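Local coordinates for protein carbohydrate esterase family 2 (CE2) (Chaetomium olivicolor, PDB 4XVH) that probably removes acetyl groups from xylan or related plant polysaccharides, joining an SGNH-type esterase domain to a beta-sandwich carbohydrate-binding domain, at residues D117-G122 / D304-A309; F252-P257 / E317-A322. All coordinates share one frame; numbering follows the deposited sequence.

Interaction 1: D117-G122 / D304-A309. With PEU (2,5,8,11,14,17,20,23,26,29,32,35,38,41,44,47,50,53,56,59,62,65,68,71,74,77,80-heptacosaoxadooctacontan-82-ol), chain C.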
ATOM      1  N   ASP A 117       1.424   4.867  -5.402  1.00 14.79           N
ATOM      2  CA  ASP A 117       0.209   5.559  -5.789  1.00 16.89           C
ATOM      3  C   ASP A 117      -0.963   4.572  -5.876  1.00 16.16           C
ATOM      4  O   ASP A 117      -1.025   3.606  -5.124  1.00 15.09           O
ATOM      5  CB  ASP A 117       0.420   6.261  -7.130  1.00 19.13           C
ATOM      6  CG  ASP A 117       0.962   5.320  -8.220  1.00 19.81           C
ATOM      7  OD1 ASP A 117       0.672   4.106  -8.200  1.00 18.93           O
ATOM      8  OD2 ASP A 117       1.690   5.803  -9.109  1.00 20.61           O
ATOM      9  N   SER A 118      -1.862   4.794  -6.830  1.00 15.21           N
ATOM     10  CA  SER A 118      -3.063   3.974  -6.935  1.00 15.37           C
ATOM     11  C   SER A 118      -2.707   2.483  -7.163  1.00 13.97           C
ATOM     12  O   SER A 118      -3.442   1.577  -6.763  1.00 15.50           O
ATOM     13  CB  SER A 118      -3.933   4.506  -8.084  1.00 16.20           C
ATOM     14  OG  SER A 118      -3.252   4.308  -9.306  1.00 15.69           O
ATOM     15  N   ILE A 119      -1.592   2.232  -7.841  1.00 12.71           N
ATOM     16  CA  ILE A 119      -1.191   0.853  -8.121  1.00 13.91           C
ATOM     17  C   ILE A 119      -0.840   0.128  -6.806  1.00 15.13           C
ATOM     18  O   ILE A 119      -1.181  -1.064  -6.591  1.00 15.33           O
ATOM     19  CB  ILE A 119       0.001   0.826  -9.101  1.00 14.92           C
ATOM     20  CG1 ILE A 119      -0.414   1.542 -10.402  1.00 16.45           C
ATOM     21  CG2 ILE A 119       0.472  -0.620  -9.378  1.00 14.91           C
ATOM     22  CD1 ILE A 119       0.771   1.801 -11.353  1.00 16.86           C
ATOM     23  N   THR A 120      -0.204   0.866  -5.905  1.00 14.04           N
ATOM     24  CA  THR A 120       0.190   0.321  -4.618  1.00 13.26           C
ATOM     25  C   THR A 120      -0.988   0.261  -3.658  1.00 14.48           C
ATOM     26  O   THR A 120      -1.074  -0.643  -2.818  1.00 15.32           O
ATOM     27  CB  THR A 120       1.356   1.160  -4.063  1.00 13.96           C
ATOM     28  OG1 THR A 120       2.436   1.039  -4.995  1.00 16.63           O
ATOM     29  CG2 THR A 120       1.786   0.738  -2.690  1.00 11.88           C
ATOM     30  N   VAL A 121      -1.921   1.195  -3.808  1.00 14.74           N
ATOM     31  CA  VAL A 121      -3.176   1.103  -3.077  1.00 13.76           C
ATOM     32  C   VAL A 121      -3.918  -0.182  -3.425  1.00 14.12           C
ATOM     33  O   VAL A 121      -4.381  -0.902  -2.542  1.00 14.11           O
ATOM     34  CB  VAL A 121      -4.118   2.282  -3.404  1.00 14.49           C
ATOM     35  CG1 VAL A 121      -5.532   1.988  -2.869  1.00 14.88           C
ATOM     36  CG2 VAL A 121      -3.566   3.601  -2.828  1.00 13.91           C
ATOM     37  N   GLY A 122      -4.009  -0.463  -4.727  1.00 12.27           N
ATOM     38  CA  GLY A 122      -4.922  -1.482  -5.204  1.00 12.30           C
ATOM     39  C   GLY A 122      -6.194  -0.913  -5.797  1.00 14.25           C
ATOM     40  O   GLY A 122      -7.226  -1.552  -5.767  1.00 13.54           O
ATOM     41  N   ASP A 304     -10.419   1.846 -14.792  1.00 21.17           N
ATOM     42  CA  ASP A 304      -9.549   2.941 -15.251  1.00 21.21           C
ATOM     43  C   ASP A 304      -8.159   2.426 -15.617  1.00 19.47           C
ATOM     44  O   ASP A 304      -7.138   3.052 -15.297  1.00 18.74           O
ATOM     45  CB  ASP A 304      -9.484   4.039 -14.175  1.00 20.92           C
ATOM     46  CG  ASP A 304     -10.849   4.697 -13.945  1.00 22.17           C
ATOM     47  OD1 ASP A 304     -11.512   5.018 -14.959  1.00 22.61           O
ATOM     48  OD2 ASP A 304     -11.264   4.868 -12.768  1.00 21.34           O
ATOM     49  N   TYR A 305      -8.135   1.268 -16.288  1.00 19.42           N
ATOM     50  CA  TYR A 305      -6.889   0.630 -16.745  1.00 20.03           C
ATOM     51  C   TYR A 305      -5.880   0.296 -15.655  1.00 19.77           C
ATOM     52  O   TYR A 305      -4.676   0.200 -15.943  1.00 20.12           O
ATOM     53  CB  TYR A 305      -6.208   1.499 -17.815  1.00 21.55           C
ATOM     54  CG  TYR A 305      -7.168   1.842 -18.923  1.00 25.57           C
ATOM     55  CD1 TYR A 305      -7.387   0.963 -19.970  1.00 27.88           C
ATOM     56  CD2 TYR A 305      -7.907   3.020 -18.894  1.00 26.87           C
ATOM     57  CE1 TYR A 305      -8.297   1.260 -20.975  1.00 29.33           C
ATOM     58  CE2 TYR A 305      -8.814   3.318 -19.899  1.00 28.93           C
ATOM     59  CZ  TYR A 305      -9.000   2.427 -20.928  1.00 30.72           C
ATOM     60  OH  TYR A 305      -9.902   2.708 -21.929  1.00 33.23           O
ATOM     61  N   HIS A 306      -6.337   0.089 -14.419  1.00 18.81           N
ATOM     62  CA  HIS A 306      -5.388  -0.298 -13.371  1.00 17.47           C
ATOM     63  C   HIS A 306      -5.146  -1.793 -13.409  1.00 18.52           C
ATOM     64  O   HIS A 306      -5.939  -2.538 -13.987  1.00 18.13           O
ATOM     65  CB  HIS A 306      -5.861   0.145 -11.980  1.00 17.51           C
ATOM     66  CG  HIS A 306      -5.620   1.597 -11.734  1.00 18.66           C
ATOM     67  ND1 HIS A 306      -6.271   2.573 -12.453  1.00 18.78           N
ATOM     68  CD2 HIS A 306      -4.725   2.239 -10.937  1.00 17.85           C
ATOM     69  CE1 HIS A 306      -5.838   3.761 -12.059  1.00 20.05           C
ATOM     70  NE2 HIS A 306      -4.891   3.581 -11.152  1.00 18.66           N
ATOM     71  N   PRO A 307      -4.011  -2.233 -12.833  1.00 18.42           N
ATOM     72  CA  PRO A 307      -3.722  -3.674 -12.890  1.00 16.83           C
ATOM     73  C   PRO A 307      -4.782  -4.525 -12.173  1.00 16.22           C
ATOM     74  O   PRO A 307      -5.294  -4.144 -11.100  1.00 15.72           O
ATOM     75  CB  PRO A 307      -2.348  -3.779 -12.203  1.00 15.40           C
ATOM     76  CG  PRO A 307      -1.677  -2.394 -12.477  1.00 13.61           C
ATOM     77  CD  PRO A 307      -2.853  -1.442 -12.339  1.00 17.32           C
ATOM     78  N   ASN A 308      -5.123  -5.657 -12.777  1.00 16.03           N
ATOM     79  CA  ASN A 308      -6.081  -6.574 -12.160  1.00 16.14           C
ATOM     80  C   ASN A 308      -5.351  -7.565 -11.256  1.00 17.34           C
ATOM     81  O   ASN A 308      -4.162  -7.409 -11.009  1.00 14.07           O
ATOM     82  CB  ASN A 308      -6.917  -7.301 -13.223  1.00 17.42           C
ATOM     83  CG  ASN A 308      -6.093  -8.170 -14.152  1.00 18.77           C
ATOM     84  OD1 ASN A 308      -4.916  -8.457 -13.907  1.00 18.77           O
ATOM     85  ND2 ASN A 308      -6.743  -8.649 -15.220  1.00 20.27           N
ATOM     86  N   ALA A 309      -6.074  -8.539 -10.715  1.00 18.33           N
ATOM     87  CA  ALA A 309      -5.486  -9.437  -9.711  1.00 17.88           C
ATOM     88  C   ALA A 309      -4.322 -10.238 -10.308  1.00 17.77           C
ATOM     89  O   ALA A 309      -3.279 -10.408  -9.670  1.00 14.40           O
ATOM     90  CB  ALA A 309      -6.587 -10.388  -9.140  1.00 15.38           C
TER
HETATM   91  CAA PEU C 402     -14.017  11.928   2.265  1.00 70.99           C
HETATM   92  OAB PEU C 402     -14.189  12.220   0.867  1.00 71.77           O
HETATM   93  CAC PEU C 402     -14.059  13.662   0.560  1.00 72.61           C
HETATM   94  CAD PEU C 402     -14.224  14.194  -0.913  1.00 77.05           C
HETATM   95  OAE PEU C 402     -15.525  13.918  -1.486  1.00 77.29           O
HETATM   96  CAF PEU C 402     -15.817  12.493  -1.644  1.00 77.68           C
HETATM   97  CAG PEU C 402     -15.133  11.644  -2.729  1.00 77.76           C
HETATM   98  OAH PEU C 402     -13.698  11.614  -2.773  1.00 78.01           O
HETATM   99  CAI PEU C 402     -13.230  10.629  -3.736  1.00 77.94           C
HETATM  100  CAJ PEU C 402     -11.729  10.746  -4.028  1.00 78.01           C
HETATM  101  OAK PEU C 402     -11.300   9.711  -4.953  1.00 78.05           O
HETATM  102  CAL PEU C 402     -10.045  10.096  -5.550  1.00 78.01           C
HETATM  103  CAM PEU C 402      -9.500   9.088  -6.556  1.00 77.83           C
HETATM  104  OAN PEU C 402      -8.408   9.801  -7.171  1.00 77.54           O
HETATM  105  CAO PEU C 402      -7.779   9.097  -8.265  1.00 76.89           C
HETATM  106  CAP PEU C 402      -7.152  10.293  -8.951  1.00 76.24           C
HETATM  107  OAQ PEU C 402      -6.360  10.306 -10.164  1.00 75.85           O
HETATM  108  CAR PEU C 402      -6.915   9.689 -11.369  1.00 75.04           C
HETATM  109  CAS PEU C 402      -6.923   8.150 -11.551  1.00 73.49           C
HETATM  110  OAT PEU C 402      -5.572   7.540 -11.608  1.00 71.07           O
HETATM  111  CAU PEU C 402      -4.744   7.679 -10.414  1.00 68.13           C
HETATM  112  CAV PEU C 402      -3.355   7.031 -10.600  1.00 65.81           C
HETATM  113  OAW PEU C 402      -2.459   7.080  -9.461  1.00 64.62           O
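S118 and H306 share a short hydrogen bond, S118 OG to H306 NE2 2.6 Å, with either atom able to be the donor. The hydroxyl lies at the edge of the imidazole, near the ring plane. The serine reaches it with OG tucked between its backbone N and carbonyl carbon (chi1 66°). The other ring nitrogen, H306 ND1, makes a weak bond of 3.0 Å to the carbonyl O of D304 and a second to C303 O, two weak bonds that would favour this rotation of the imidazole. With an alanine at H306, the S118 hydroxyl would probably lose its nitrogen partner, and a gap would be likely to open beside I119.

This pairing is consistent with the nucleophile and base of an SGNH hydrolase: D117 and S118 fall in the Gly-Asp-Ser sequence at the end of strand 111-116, and H306 in an Asp-x-His sequence before helix 309-327. The carboxylate of D304 turns away to Y123, however, while ND1 faces main-chain carbonyls, so the geometry fits a Ser-His pair rather than a side-chain triad. D117 is the N-cap of helix 118-121: its OD1 accepts from I119 N at 3.0 Å, tying down the turn that carries the serine. G122, at positive phi, ends that helix where a side chain would strike the preceding carbonyl.

The bound polyether occupies the pocket beside the pair. Its OAW lies 2.9 Å from S118 OG, and N215 ND2 and G163 N hydrogen-bond the same ligand, positions consistent with the oxyanion-hole side of an SGNH site.

Apolar packing lies behind. I119 CG2 rests 4.2 Å from P307 CG, the two side chains crossing at about a right angle, and both touch H312 of helix 309-327. I119 CG1 approaches H306 CD2 more loosely, at 4.4 Å.

Interaction 2: F252-P257 / E317-A322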
ATOM      1  N   PHE A 252      13.832  -0.951  -3.270  1.00 17.13           N
ATOM      2  CA  PHE A 252      13.362  -1.608  -4.479  1.00 16.59           C
ATOM      3  C   PHE A 252      12.508  -0.624  -5.264  1.00 16.88           C
ATOM      4  O   PHE A 252      11.374  -0.304  -4.875  1.00 17.65           O
ATOM      5  CB  PHE A 252      12.613  -2.899  -4.103  1.00 16.31           C
ATOM      6  CG  PHE A 252      13.522  -3.884  -3.411  1.00 16.69           C
ATOM      7  CD1 PHE A 252      13.734  -3.796  -2.032  1.00 16.27           C
ATOM      8  CD2 PHE A 252      14.296  -4.777  -4.144  1.00 17.26           C
ATOM      9  CE1 PHE A 252      14.638  -4.634  -1.381  1.00 16.29           C
ATOM     10  CE2 PHE A 252      15.219  -5.644  -3.472  1.00 17.20           C
ATOM     11  CZ  PHE A 252      15.366  -5.562  -2.097  1.00 17.49           C
ATOM     12  N   LEU A 253      13.083  -0.142  -6.363  1.00 17.12           N
ATOM     13  CA  LEU A 253      12.499   0.920  -7.181  1.00 17.32           C
ATOM     14  C   LEU A 253      11.894   0.348  -8.458  1.00 18.12           C
ATOM     15  O   LEU A 253      12.594  -0.217  -9.300  1.00 19.19           O
ATOM     16  CB  LEU A 253      13.565   1.971  -7.519  1.00 17.09           C
ATOM     17  CG  LEU A 253      14.408   2.480  -6.339  1.00 17.58           C
ATOM     18  CD1 LEU A 253      15.336   3.651  -6.748  1.00 22.55           C
ATOM     19  CD2 LEU A 253      13.583   2.902  -5.141  1.00 16.88           C
ATOM     20  N   LEU A 254      10.589   0.470  -8.591  1.00 17.35           N
ATOM     21  CA  LEU A 254       9.883  -0.173  -9.702  1.00 17.54           C
ATOM     22  C   LEU A 254       9.447   0.821 -10.764  1.00 17.71           C
ATOM     23  O   LEU A 254       9.057   1.937 -10.455  1.00 16.66           O
ATOM     24  CB  LEU A 254       8.624  -0.906  -9.210  1.00 17.13           C
ATOM     25  CG  LEU A 254       8.735  -2.277  -8.534  1.00 17.42           C
ATOM     26  CD1 LEU A 254       9.421  -2.204  -7.167  1.00 17.34           C
ATOM     27  CD2 LEU A 254       7.300  -2.908  -8.420  1.00 23.28           C
ATOM     28  N   ASN A 255       9.465   0.389 -12.019  1.00 18.35           N
ATOM     29  CA  ASN A 255       8.848   1.168 -13.052  1.00 17.93           C
ATOM     30  C   ASN A 255       7.366   0.751 -13.158  1.00 18.96           C
ATOM     31  O   ASN A 255       6.883  -0.147 -12.441  1.00 17.36           O
ATOM     32  CB  ASN A 255       9.601   0.994 -14.380  1.00 20.02           C
ATOM     33  CG  ASN A 255       9.743  -0.449 -14.773  1.00 19.36           C
ATOM     34  OD1 ASN A 255       9.124  -1.308 -14.172  1.00 19.61           O
ATOM     35  ND2 ASN A 255      10.562  -0.724 -15.797  1.00 19.86           N
ATOM     36  N   SER A 256       6.650   1.391 -14.053  1.00 19.09           N
ATOM     37  CA  SER A 256       5.188   1.324 -14.030  1.00 17.94           C
ATOM     38  C   SER A 256       4.586   0.371 -15.054  1.00 18.81           C
ATOM     39  O   SER A 256       4.852   0.501 -16.250  1.00 18.60           O
ATOM     40  CB  SER A 256       4.619   2.713 -14.289  1.00 17.20           C
ATOM     41  OG  SER A 256       3.227   2.612 -14.448  1.00 16.50           O
ATOM     42  N   PRO A 257       3.726  -0.547 -14.595  1.00 18.41           N
ATOM     43  CA  PRO A 257       2.971  -1.422 -15.501  1.00 18.92           C
ATOM     44  C   PRO A 257       1.941  -0.647 -16.341  1.00 18.86           C
ATOM     45  O   PRO A 257       1.429  -1.192 -17.320  1.00 17.73           O
ATOM     46  CB  PRO A 257       2.262  -2.391 -14.540  1.00 15.81           C
ATOM     47  CG  PRO A 257       1.996  -1.535 -13.310  1.00 14.05           C
ATOM     48  CD  PRO A 257       3.302  -0.727 -13.188  1.00 18.09           C
ATOM     49  N   GLU A 317       5.248 -12.004  -7.290  1.00 16.02           N
ATOM     50  CA  GLU A 317       6.267 -13.069  -7.345  1.00 19.62           C
ATOM     51  C   GLU A 317       7.621 -12.529  -7.751  1.00 19.92           C
ATOM     52  O   GLU A 317       8.652 -12.882  -7.172  1.00 15.39           O
ATOM     53  CB  GLU A 317       5.861 -14.160  -8.339  1.00 25.89           C
ATOM     54  CG  GLU A 317       5.248 -15.347  -7.674  1.00 34.51           C
ATOM     55  CD  GLU A 317       6.202 -16.021  -6.660  1.00 41.21           C
ATOM     56  OE1 GLU A 317       7.310 -16.502  -7.042  1.00 42.76           O
ATOM     57  OE2 GLU A 317       5.825 -16.057  -5.465  1.00 44.89           O
ATOM     58  N   VAL A 318       7.629 -11.685  -8.776  1.00 18.46           N
ATOM     59  CA  VAL A 318       8.882 -11.066  -9.200  1.00 19.52           C
ATOM     60  C   VAL A 318       9.514 -10.295  -8.031  1.00 18.32           C
ATOM     61  O   VAL A 318      10.708 -10.411  -7.752  1.00 15.35           O
ATOM     62  CB  VAL A 318       8.659 -10.106 -10.383  1.00 19.24           C
ATOM     63  CG1 VAL A 318       9.856  -9.197 -10.587  1.00 18.78           C
ATOM     64  CG2 VAL A 318       8.335 -10.907 -11.663  1.00 19.14           C
ATOM     65  N   LEU A 319       8.704  -9.499  -7.346  1.00 16.23           N
ATOM     66  CA  LEU A 319       9.241  -8.651  -6.290  1.00 14.56           C
ATOM     67  C   LEU A 319       9.667  -9.472  -5.079  1.00 14.74           C
ATOM     68  O   LEU A 319      10.722  -9.209  -4.473  1.00 16.01           O
ATOM     69  CB  LEU A 319       8.206  -7.588  -5.903  1.00 13.74           C
ATOM     70  CG  LEU A 319       8.597  -6.675  -4.749  1.00 14.31           C
ATOM     71  CD1 LEU A 319       9.890  -5.901  -5.083  1.00 14.18           C
ATOM     72  CD2 LEU A 319       7.386  -5.742  -4.399  1.00 12.82           C
ATOM     73  N   ALA A 320       8.883 -10.488  -4.732  1.00 14.39           N
ATOM     74  CA  ALA A 320       9.288 -11.355  -3.636  1.00 14.94           C
ATOM     75  C   ALA A 320      10.680 -11.960  -3.893  1.00 16.14           C
ATOM     76  O   ALA A 320      11.545 -11.972  -2.998  1.00 17.15           O
ATOM     77  CB  ALA A 320       8.261 -12.459  -3.419  1.00 16.10           C
ATOM     78  N   LYS A 321      10.909 -12.468  -5.107  1.00 16.41           N
ATOM     79  CA  LYS A 321      12.208 -13.070  -5.406  1.00 16.68           C
ATOM     80  C   LYS A 321      13.346 -12.028  -5.359  1.00 18.71           C
ATOM     81  O   LYS A 321      14.461 -12.323  -4.933  1.00 18.39           O
ATOM     82  CB  LYS A 321      12.208 -13.740  -6.794  1.00 22.60           C
ATOM     83  CG  LYS A 321      11.291 -14.963  -6.952  1.00 23.88           C
ATOM     84  CD  LYS A 321      11.578 -15.595  -8.305  1.00 26.20           C
ATOM     85  CE  LYS A 321      10.502 -16.544  -8.765  1.00 26.01           C
ATOM     86  NZ  LYS A 321      10.676 -16.811 -10.258  1.00 25.24           N
ATOM     87  N   ALA A 322      13.069 -10.832  -5.852  1.00 18.61           N
ATOM     88  CA  ALA A 322      14.094  -9.788  -5.910  1.00 18.75           C
ATOM     89  C   ALA A 322      14.505  -9.338  -4.504  1.00 18.93           C
ATOM     90  O   ALA A 322      15.670  -9.066  -4.259  1.00 20.02           O
ATOM     91  CB  ALA A 322      13.587  -8.615  -6.705  1.00 18.65           C
TER
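F252 and A322 bring the two backbones nearest, their CA atoms 8.3 Å apart, where strand 252-254 passes helix 317-322. The segments run almost antiparallel, at 153°, and their axes come within 10.8 Å, a spacing filled by side chains of both elements. No hydrogen bond crosses between them; the helix uses its own backbone groups, as in the bond from A322 N to V318 O.

L319 is the side chain that reaches across. Its CG stands anti to the backbone N (chi1 177°), which carries CD1 towards the strand. L319 CD1 touches two residues, 4.2 Å from F252 CB and 4.3 Å from L254 CD1. Leucine suits the place because its branched end sets one methyl against two strand side chains. F252 and L254 both point towards the helix, as alternate residues of a strand do, while L253 between them turns to the other side of the sheet. The phenyl group of F252 extends to the next helical turn, where CE2 comes 3.5 Å from the carbonyl O of A322. The methyl of A322 is small enough to be consistent with the ring coming so near the helix backbone.

Such packing is characteristic of the three-layer alpha/beta/alpha fold of SGNH hydrolases, with helices on both faces of a parallel sheet. Strand 250-254 lies between strands 207-211 and 289-292, and F252 stacks on H290 of the latter. Helix 309-327 continues along F252 with I323, A326 and L327; on this same face L254 and L319 also touch Y144 of helix 144-151, while L253 packs against I278 and V282 of helix 270-285.

How the interactions relate
Both contacts are buried, and both join a segment at or just after a strand of the parallel sheet to helix 309-327 or the loop leading into it. Interaction 1 lies at the pocket, at the C-terminal ends of the strands, where polar groups and a bound ligand meet. Interaction 2 belongs to the layer between sheet and helix and is apolar apart from a ring CH near a carbonyl O, with A322 on its partly exposed border. Their centres are 14 Å apart, yet they touch: P307 CG packs 3.9 Å from P257 CG, and I119 CD1 also rests against P257. The two thus meet through the loop that follows strand 250-254.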